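Local coordinates for stage II sporulation protein E (SpoIIE) (Moorella thermoacetica, PDB 3ZT9) that probably acts as a manganese-dependent PP2C-type protein phosphatase that takes part in signalling through the bacterial stressosome, at residues E45-A49 / L76-A82; F69-H73 / I123-Y128; C19-V25 / D186-I190. The contacts are given in a common frame with arbitrary orientation. Where two conformers were deposited one is given. Residues are numbered along the deposited sequence.

Contact 1: residues E45-A49 / L76-A82; sequences EAARA and LRGTRGA
Arg80 overlaps Glu45, whose CB sits over one face of the guanidinium, where the loop before strand 82-90 meets helix 43-60 of this PP2C-type fold. Residues 45-49 are helical. Residues 76-79 form a type II beta turn (Thr79 N to Leu76 O 3.1 Å), with Gly78 at phi/psi 84/2°. An ST turn follows: Thr79 OG1 (chi1 p) accepts from Gly81 N at 3.0 Å and donates to Leu76 O at 2.8 Å. The backbones are closest at Ala49 and Gly81, CA to CA 5.8 Å; Gly81 is at phi/psi 85/168°. Ala49 points its methyl into the loop, its CB 3.4 Å from Gly81 O and 3.9 Å from Leu76 CD2. Arg80 (chi1 and chi2 m, chi3 t) forms a salt bridge, Glu45 OE1 to Arg80 NH2 3.2 Å, by charge alone; its NH1 hydrogen-bonds to the carbonyls of Ile40 and His42, next in sequence to manganese ligands Gly39 and Gly41. Water 1 joins the backbones, 2.9 Å from Arg80 N and 2.7 Å from Glu45 O.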
loop_
_atom_site.group_PDB
_atom_site.type_symbol
_atom_site.label_atom_id
_atom_site.label_comp_id
_atom_site.label_asym_id
_atom_site.label_seq_id
_atom_site.Cartn_x
_atom_site.Cartn_y
_atom_site.Cartn_z
ATOM N N GLU A 45 5.008 -18.801 -2.211
ATOM C CA GLU A 45 4.103 -18.615 -3.355
ATOM C C GLU A 45 3.320 -17.316 -3.242
ATOM O O GLU A 45 3.087 -16.656 -4.241
ATOM C CB GLU A 45 3.156 -19.821 -3.514
ATOM C CG GLU A 45 3.950 -21.091 -3.790
ATOM C CD GLU A 45 3.300 -22.316 -3.217
ATOM O OE1 GLU A 45 3.399 -22.504 -1.987
ATOM O OE2 GLU A 45 2.699 -23.085 -3.992
ATOM N N ALA A 46 2.953 -16.928 -2.021
ATOM C CA ALA A 46 2.297 -15.648 -1.824
ATOM C C ALA A 46 3.286 -14.522 -2.076
ATOM O O ALA A 46 2.928 -13.526 -2.665
ATOM C CB ALA A 46 1.721 -15.539 -0.414
ATOM N N ALA A 47 4.527 -14.702 -1.619
ATOM C CA ALA A 47 5.543 -13.685 -1.785
ATOM C C ALA A 47 5.805 -13.456 -3.286
ATOM O O ALA A 47 5.956 -12.318 -3.750
ATOM C CB ALA A 47 6.849 -14.134 -1.069
ATOM N N ARG A 48 5.886 -14.544 -4.047
ATOM C CA ARG A 48 6.097 -14.441 -5.497
ATOM C C ARG A 48 5.017 -13.555 -6.112
ATOM O O ARG A 48 5.290 -12.680 -6.944
ATOM C CB ARG A 48 6.009 -15.822 -6.149
ATOM C CG ARG A 48 5.759 -15.794 -7.684
ATOM C CD ARG A 48 5.953 -17.215 -8.273
ATOM N NE ARG A 48 5.428 -17.359 -9.649
ATOM C CZ ARG A 48 5.987 -16.814 -10.737
ATOM N NH1 ARG A 48 7.089 -16.070 -10.633
ATOM N NH2 ARG A 48 5.427 -16.990 -11.938
ATOM N N ALA A 49 3.784 -13.760 -5.685
ATOM C CA ALA A 49 2.689 -12.989 -6.302
ATOM C C ALA A 49 2.736 -11.531 -5.885
ATOM O O ALA A 49 2.556 -10.638 -6.726
ATOM C CB ALA A 49 1.315 -13.596 -5.977
ATOM N N LEU A 76 -0.404 -11.479 -13.081
ATOM C CA LEU A 76 -0.715 -12.387 -11.973
ATOM C C LEU A 76 -1.578 -13.603 -12.366
ATOM O O LEU A 76 -1.804 -14.491 -11.559
ATOM C CB LEU A 76 -1.387 -11.627 -10.809
ATOM C CG LEU A 76 -0.414 -10.740 -10.047
ATOM C CD1 LEU A 76 -1.200 -9.756 -9.145
ATOM C CD2 LEU A 76 0.523 -11.566 -9.222
ATOM N N ARG A 77 -2.046 -13.672 -13.602
ATOM C CA ARG A 77 -2.791 -14.854 -14.021
ATOM C C ARG A 77 -1.894 -16.070 -13.822
ATOM O O ARG A 77 -0.710 -16.029 -14.168
ATOM C CB ARG A 77 -3.232 -14.727 -15.475
ATOM C CG ARG A 77 -4.306 -13.682 -15.691
ATOM C CD ARG A 77 -4.785 -13.693 -17.124
ATOM N NE ARG A 77 -6.007 -12.919 -17.310
ATOM C CZ ARG A 77 -7.181 -13.208 -16.751
ATOM N NH1 ARG A 77 -7.314 -14.250 -15.939
ATOM N NH2 ARG A 77 -8.230 -12.435 -16.997
ATOM N N GLY A 78 -2.457 -17.129 -13.240
ATOM C CA GLY A 78 -1.739 -18.372 -13.025
ATOM C C GLY A 78 -0.874 -18.417 -11.772
ATOM O O GLY A 78 -0.198 -19.406 -11.541
ATOM N N THR A 79 -0.877 -17.362 -10.963
ATOM C CA THR A 79 -0.102 -17.338 -9.717
ATOM C C THR A 79 -1.074 -17.442 -8.539
ATOM O O THR A 79 -2.255 -17.680 -8.755
ATOM C CB THR A 79 0.680 -16.007 -9.579
ATOM O OG1 THR A 79 -0.237 -14.942 -9.273
ATOM C CG2 THR A 79 1.444 -15.674 -10.842
ATOM N N ARG A 80 -0.607 -17.222 -7.305
ATOM C CA ARG A 80 -1.507 -17.208 -6.142
ATOM C C ARG A 80 -2.531 -16.105 -6.302
ATOM O O ARG A 80 -3.607 -16.196 -5.764
ATOM C CB ARG A 80 -0.752 -16.974 -4.822
ATOM C CG ARG A 80 -0.184 -18.248 -4.204
ATOM C CD ARG A 80 -1.256 -19.039 -3.422
ATOM N NE ARG A 80 -0.638 -20.212 -2.789
ATOM C CZ ARG A 80 -0.022 -20.202 -1.610
ATOM N NH1 ARG A 80 0.068 -19.085 -0.891
ATOM N NH2 ARG A 80 0.510 -21.322 -1.144
ATOM N N GLY A 81 -2.187 -15.068 -7.045
ATOM C CA GLY A 81 -3.000 -13.849 -7.094
ATOM C C GLY A 81 -2.622 -12.940 -5.942
ATOM O O GLY A 81 -1.943 -13.346 -5.022
ATOM N N ALA A 82 -3.085 -11.697 -5.967
ATOM C CA ALA A 82 -2.782 -10.787 -4.883
ATOM C C ALA A 82 -3.830 -9.687 -4.821
ATOM O O ALA A 82 -4.543 -9.441 -5.790
ATOM C CB ALA A 82 -1.404 -10.159 -5.138
HETATM O O HOH W 1 2.287 -17.377 -6.764
HETATM O O HOH W 2 -0.774 -22.953 -3.880
#

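Contact 2: residues F69-H73 / I123-Y128; sequences FQLCH and ILGYNY
Residues 69-73 are a piece of helix 65-76, with His73 N hydrogen-bonded to Phe69 O at 3.0 Å, whereas 123-128 are an irregular loop that fits a classic beta bulge: Tyr126 N and Asn127 N both reach Ile123 O at 3.0 Å. Leu124 (phi/psi -64/131°) and Gly125 (102/-19°) turn the chain at this point, and a side chain at Gly125 would run into the preceding carbonyl. The backbones come nearest at His73 and Gly125, CA to CA 4.3 Å, with a CA-H...O contact of 3.4 Å from Gly125 CA to His73 O.

His73 (chi1 t, chi2 75°) inserts its ring into the bend, ND1 2.9 Å from Gly125 N. Tyr128 (chi1 t) covers it by a CH-pi contact, its CB 4.0 Å from the His73 ring centroid and over the face, while the two rings lie oblique at 58°. Farther back along the helix, Leu124 CD1 packs 4.1 Å from Phe69 CD1 and 4.2 Å from Cys72 CB. Phe69 and Leu124 continue into the core on strands 82-90 and 95-101, so the contact fastens the loop and helix 65-76 over one sheet of the PP2C-type domain. At the outer edge, water 3 connects Gln70 NE2 and Tyr128 OH, 3.0 Å from each.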
loop_
_atom_site.group_PDB
_atom_site.type_symbol
_atom_site.label_atom_id
_atom_site.label_comp_id
_atom_site.label_asym_id
_atom_site.label_seq_id
_atom_site.Cartn_x
_atom_site.Cartn_y
_atom_site.Cartn_z
ATOM N N PHE A 69 -3.300 -1.279 -12.814
ATOM C CA PHE A 69 -3.970 -2.401 -12.165
ATOM C C PHE A 69 -4.345 -3.469 -13.166
ATOM O O PHE A 69 -4.285 -4.644 -12.849
ATOM C CB PHE A 69 -5.204 -1.895 -11.375
ATOM C CG PHE A 69 -4.866 -1.437 -9.988
ATOM C CD1 PHE A 69 -4.855 -2.338 -8.939
ATOM C CD2 PHE A 69 -4.500 -0.140 -9.757
ATOM C CE1 PHE A 69 -4.499 -1.937 -7.644
ATOM C CE2 PHE A 69 -4.166 0.290 -8.472
ATOM C CZ PHE A 69 -4.169 -0.613 -7.410
ATOM N N GLN A 70 -4.686 -3.061 -14.389
ATOM C CA GLN A 70 -5.036 -4.006 -15.457
ATOM C C GLN A 70 -3.813 -4.836 -15.861
ATOM O O GLN A 70 -3.913 -6.036 -16.008
ATOM C CB GLN A 70 -5.666 -3.289 -16.674
ATOM C CG GLN A 70 -7.106 -2.826 -16.425
ATOM C CD GLN A 70 -7.694 -2.050 -17.591
ATOM O OE1 GLN A 70 -7.012 -1.771 -18.581
ATOM N NE2 GLN A 70 -8.969 -1.702 -17.482
ATOM N N LEU A 71 -2.641 -4.219 -15.992
ATOM C CA LEU A 71 -1.437 -4.999 -16.259
ATOM C C LEU A 71 -1.074 -5.914 -15.069
ATOM O O LEU A 71 -0.639 -7.043 -15.278
ATOM C CB LEU A 71 -0.240 -4.124 -16.650
ATOM C CG LEU A 71 1.063 -4.916 -16.929
ATOM C CD1 LEU A 71 1.479 -5.719 -15.731
ATOM C CD2 LEU A 71 0.983 -5.880 -18.105
ATOM N N CYS A 72 -1.212 -5.427 -13.831
ATOM C CA CYS A 72 -0.965 -6.259 -12.646
ATOM C C CYS A 72 -1.763 -7.538 -12.711
ATOM O O CYS A 72 -1.234 -8.634 -12.487
ATOM C CB CYS A 72 -1.398 -5.547 -11.354
ATOM S SG CYS A 72 -0.197 -4.471 -10.656
ATOM N N HIS A 73 -3.056 -7.397 -12.973
ATOM C CA HIS A 73 -3.945 -8.540 -13.140
ATOM C C HIS A 73 -3.432 -9.494 -14.222
ATOM O O HIS A 73 -3.413 -10.706 -14.020
ATOM C CB HIS A 73 -5.349 -8.020 -13.500
ATOM C CG HIS A 73 -6.331 -9.096 -13.829
ATOM N ND1 HIS A 73 -6.909 -9.892 -12.865
ATOM C CD2 HIS A 73 -6.820 -9.521 -15.017
ATOM C CE1 HIS A 73 -7.725 -10.760 -13.444
ATOM N NE2 HIS A 73 -7.687 -10.553 -14.750
ATOM N N ILE A 123 -9.500 -9.960 -6.795
ATOM C CA ILE A 123 -8.177 -10.544 -6.584
ATOM C C ILE A 123 -7.429 -10.423 -7.899
ATOM O O ILE A 123 -7.851 -10.994 -8.897
ATOM C CB ILE A 123 -8.229 -12.049 -6.203
ATOM C CG1 ILE A 123 -8.945 -12.217 -4.864
ATOM C CG2 ILE A 123 -6.758 -12.640 -6.154
ATOM C CD1 ILE A 123 -9.204 -13.669 -4.468
ATOM N N LEU A 124 -6.334 -9.675 -7.899
ATOM C CA LEU A 124 -5.581 -9.472 -9.130
ATOM C C LEU A 124 -5.048 -10.822 -9.571
ATOM O O LEU A 124 -4.458 -11.561 -8.767
ATOM C CB LEU A 124 -4.450 -8.445 -8.923
ATOM C CG LEU A 124 -5.003 -7.060 -8.522
ATOM C CD1 LEU A 124 -3.858 -6.172 -7.979
ATOM C CD2 LEU A 124 -5.724 -6.401 -9.656
ATOM N N GLY A 125 -5.260 -11.127 -10.851
ATOM C CA GLY A 125 -4.880 -12.400 -11.427
ATOM C C GLY A 125 -6.033 -13.360 -11.615
ATOM O O GLY A 125 -5.936 -14.304 -12.398
ATOM N N TYR A 126 -7.136 -13.111 -10.914
ATOM C CA TYR A 126 -8.298 -14.003 -10.965
ATOM C C TYR A 126 -9.637 -13.359 -11.268
ATOM O O TYR A 126 -10.338 -13.825 -12.155
ATOM C CB TYR A 126 -8.358 -14.835 -9.689
ATOM C CG TYR A 126 -7.276 -15.863 -9.729
ATOM C CD1 TYR A 126 -7.450 -17.048 -10.444
ATOM C CD2 TYR A 126 -6.048 -15.629 -9.126
ATOM C CE1 TYR A 126 -6.454 -17.983 -10.518
ATOM C CE2 TYR A 126 -5.044 -16.563 -9.196
ATOM C CZ TYR A 126 -5.254 -17.736 -9.893
ATOM O OH TYR A 126 -4.260 -18.670 -9.968
ATOM N N ASN A 127 -10.008 -12.313 -10.538
ATOM C CA ASN A 127 -11.315 -11.673 -10.732
ATOM C C ASN A 127 -11.204 -10.151 -10.659
ATOM O O ASN A 127 -11.232 -9.561 -9.580
ATOM C CB ASN A 127 -12.364 -12.206 -9.733
ATOM C CG ASN A 127 -11.976 -11.961 -8.294
ATOM O OD1 ASN A 127 -10.956 -11.357 -8.040
ATOM N ND2 ASN A 127 -12.782 -12.426 -7.342
ATOM N N TYR A 128 -11.054 -9.532 -11.828
ATOM C CA TYR A 128 -10.894 -8.084 -11.938
ATOM C C TYR A 128 -12.262 -7.396 -11.741
ATOM O O TYR A 128 -13.242 -7.799 -12.357
ATOM C CB TYR A 128 -10.268 -7.717 -13.301
ATOM C CG TYR A 128 -9.674 -6.334 -13.318
ATOM C CD1 TYR A 128 -8.438 -6.087 -12.738
ATOM C CD2 TYR A 128 -10.365 -5.267 -13.883
ATOM C CE1 TYR A 128 -7.893 -4.807 -12.724
ATOM C CE2 TYR A 128 -9.835 -3.986 -13.877
ATOM C CZ TYR A 128 -8.600 -3.762 -13.293
ATOM O OH TYR A 128 -8.073 -2.488 -13.294
HETATM O O HOH W 3 -10.120 -0.978 -14.798
#

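Contact 3: residues C19-V25 / D186-I190; sequences CGDACLV and DVAVI
Cys23, Ala188 and Ile190 interleave where the two sheets of the PP2C-type beta-sandwich face each other; strands 21-25 and 187-190 run nearly parallel (15°, axes 6.7 Å apart) in different sheets. Cys23 (chi1 m) sets SG 3.8 Å from Ala188 CB and 4.0 Å from Ile190 CG1. Ile190 (m, t) extends so that CD1 comes 4.2 Å from Val25 CG2 (Val25 chi1 t). Asp21 and Ala188 are in register, CA to CA 6.1 Å and CB to CB 3.6 Å.

At the metal end the packing turns polar. The side chain of Asp21 (chi1 m) lies about 4 Å from a bound manganese ion, and its OD2 hydrogen-bonds to Ser149 OG. Asp186 (chi1 m, chi2 -61°), next to manganese ligand Asp185, accepts from Gly20 N at OD1 (3.1 Å, 165°) and also from Arg13 N. A side chain on Gly20 would strike this carboxylate. Between the two acids, water 5 donates to Asp21 OD1 and Asp186 OD2, 2.7 Å to each.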
loop_
_atom_site.group_PDB
_atom_site.type_symbol
_atom_site.label_atom_id
_atom_site.label_comp_id
_atom_site.label_asym_id
_atom_site.label_seq_id
_atom_site.Cartn_x
_atom_site.Cartn_y
_atom_site.Cartn_z
ATOM N N CYS A 19 8.186 -13.414 3.378
ATOM C CA CYS A 19 7.000 -12.603 3.636
ATOM C C CYS A 19 6.100 -12.538 2.420
ATOM O O CYS A 19 6.520 -12.126 1.349
ATOM C CB CYS A 19 7.406 -11.186 4.077
ATOM S SG CYS A 19 6.034 -10.053 4.393
ATOM N N GLY A 20 4.839 -12.927 2.592
ATOM C CA GLY A 20 3.902 -12.916 1.476
ATOM C C GLY A 20 3.315 -11.577 1.084
ATOM O O GLY A 20 2.533 -11.509 0.149
ATOM N N ASP A 21 3.683 -10.503 1.785
ATOM C CA ASP A 21 3.300 -9.154 1.403
ATOM C C ASP A 21 4.505 -8.437 0.758
ATOM O O ASP A 21 5.646 -8.838 0.936
ATOM C CB ASP A 21 2.872 -8.304 2.630
ATOM C CG ASP A 21 1.624 -8.802 3.341
ATOM O OD1 ASP A 21 0.875 -9.636 2.803
ATOM O OD2 ASP A 21 1.388 -8.284 4.462
ATOM N N ALA A 22 4.251 -7.357 0.024
ATOM C CA ALA A 22 5.324 -6.567 -0.554
ATOM C C ALA A 22 5.002 -5.076 -0.527
ATOM O O ALA A 22 3.846 -4.697 -0.629
ATOM C CB ALA A 22 5.594 -7.007 -1.993
ATOM N N CYS A 23 6.048 -4.249 -0.436
ATOM C CA CYS A 23 5.941 -2.780 -0.445
ATOM C C CYS A 23 6.761 -2.161 -1.591
ATOM O O CYS A 23 7.816 -2.680 -1.964
ATOM C CB CYS A 23 6.468 -2.212 0.896
ATOM S SG CYS A 23 5.421 -2.686 2.275
ATOM N N LEU A 24 6.277 -1.038 -2.124
ATOM C CA LEU A 24 7.009 -0.246 -3.115
ATOM C C LEU A 24 6.905 1.223 -2.728
ATOM O O LEU A 24 5.830 1.702 -2.376
ATOM C CB LEU A 24 6.371 -0.400 -4.495
ATOM C CG LEU A 24 6.953 0.490 -5.601
ATOM C CD1 LEU A 24 8.342 0.035 -5.971
ATOM C CD2 LEU A 24 6.053 0.453 -6.817
ATOM N N VAL A 25 8.034 1.905 -2.729
ATOM C CA VAL A 25 8.079 3.365 -2.671
ATOM C C VAL A 25 8.951 3.781 -3.828
ATOM O O VAL A 25 10.111 3.391 -3.904
ATOM C CB VAL A 25 8.688 3.902 -1.346
ATOM C CG1 VAL A 25 8.811 5.399 -1.402
ATOM C CG2 VAL A 25 7.779 3.432 -0.172
ATOM N N ASP A 186 1.224 -12.404 7.411
ATOM C CA ASP A 186 2.236 -11.429 6.994
ATOM C C ASP A 186 1.776 -10.022 7.306
ATOM O O ASP A 186 0.581 -9.753 7.291
ATOM C CB ASP A 186 2.447 -11.551 5.501
ATOM C CG ASP A 186 2.901 -12.947 5.103
ATOM O OD1 ASP A 186 3.960 -13.354 5.557
ATOM O OD2 ASP A 186 2.206 -13.609 4.347
ATOM N N VAL A 187 2.719 -9.119 7.555
ATOM C CA VAL A 187 2.382 -7.725 7.884
ATOM C C VAL A 187 3.173 -6.816 6.958
ATOM O O VAL A 187 4.355 -7.063 6.693
ATOM C CB VAL A 187 2.689 -7.415 9.359
ATOM C CG1 VAL A 187 2.629 -5.906 9.644
ATOM C CG2 VAL A 187 1.723 -8.213 10.296
ATOM N N ALA A 188 2.544 -5.750 6.463
ATOM C CA ALA A 188 3.258 -4.767 5.678
ATOM C C ALA A 188 2.657 -3.399 5.988
ATOM O O ALA A 188 1.440 -3.256 6.032
ATOM C CB ALA A 188 3.109 -5.057 4.173
ATOM N N VAL A 189 3.502 -2.395 6.170
ATOM C CA VAL A 189 3.022 -1.061 6.503
ATOM C C VAL A 189 3.907 -0.037 5.853
ATOM O O VAL A 189 5.129 -0.174 5.930
ATOM C CB VAL A 189 3.148 -0.765 8.022
ATOM C CG1 VAL A 189 2.391 0.563 8.349
ATOM C CG2 VAL A 189 2.620 -1.912 8.851
ATOM N N ILE A 190 3.298 1.022 5.293
ATOM C CA ILE A 190 4.046 2.202 4.827
ATOM C C ILE A 190 3.464 3.443 5.502
ATOM O O ILE A 190 2.250 3.553 5.623
ATOM C CB ILE A 190 3.877 2.393 3.297
ATOM C CG1 ILE A 190 4.529 1.210 2.569
ATOM C CG2 ILE A 190 4.529 3.678 2.850
ATOM C CD1 ILE A 190 4.311 1.286 1.022
HETATM O O HOH W 4 -0.922 -10.109 4.980
HETATM O O HOH W 5 0.642 -12.362 2.573
#

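From the N terminus, residues 19-25 come first and meet 186-190 only near the C terminus, so contact 3 closes a loop over most of the chain, joins the two sheets, and has both other contacts nested inside it. Contacts 1 and 2 cross: 45-49 pairs with 76-82 after the chain has passed through 69-73, which later receives 123-128. Together they bind helices 43-60 and 65-76 to the loops at one end of the domain. Contacts 1 and 2 touch directly, with probable hydrogen bonds from Tyr126 OH to Thr79 O (2.5 Å) and Leu124 N to Ala82 O (2.8 Å). Contact 1 also meets contact 3, Ala47 CB 3.2 Å from Cys19 O; contacts 2 and 3 do not touch.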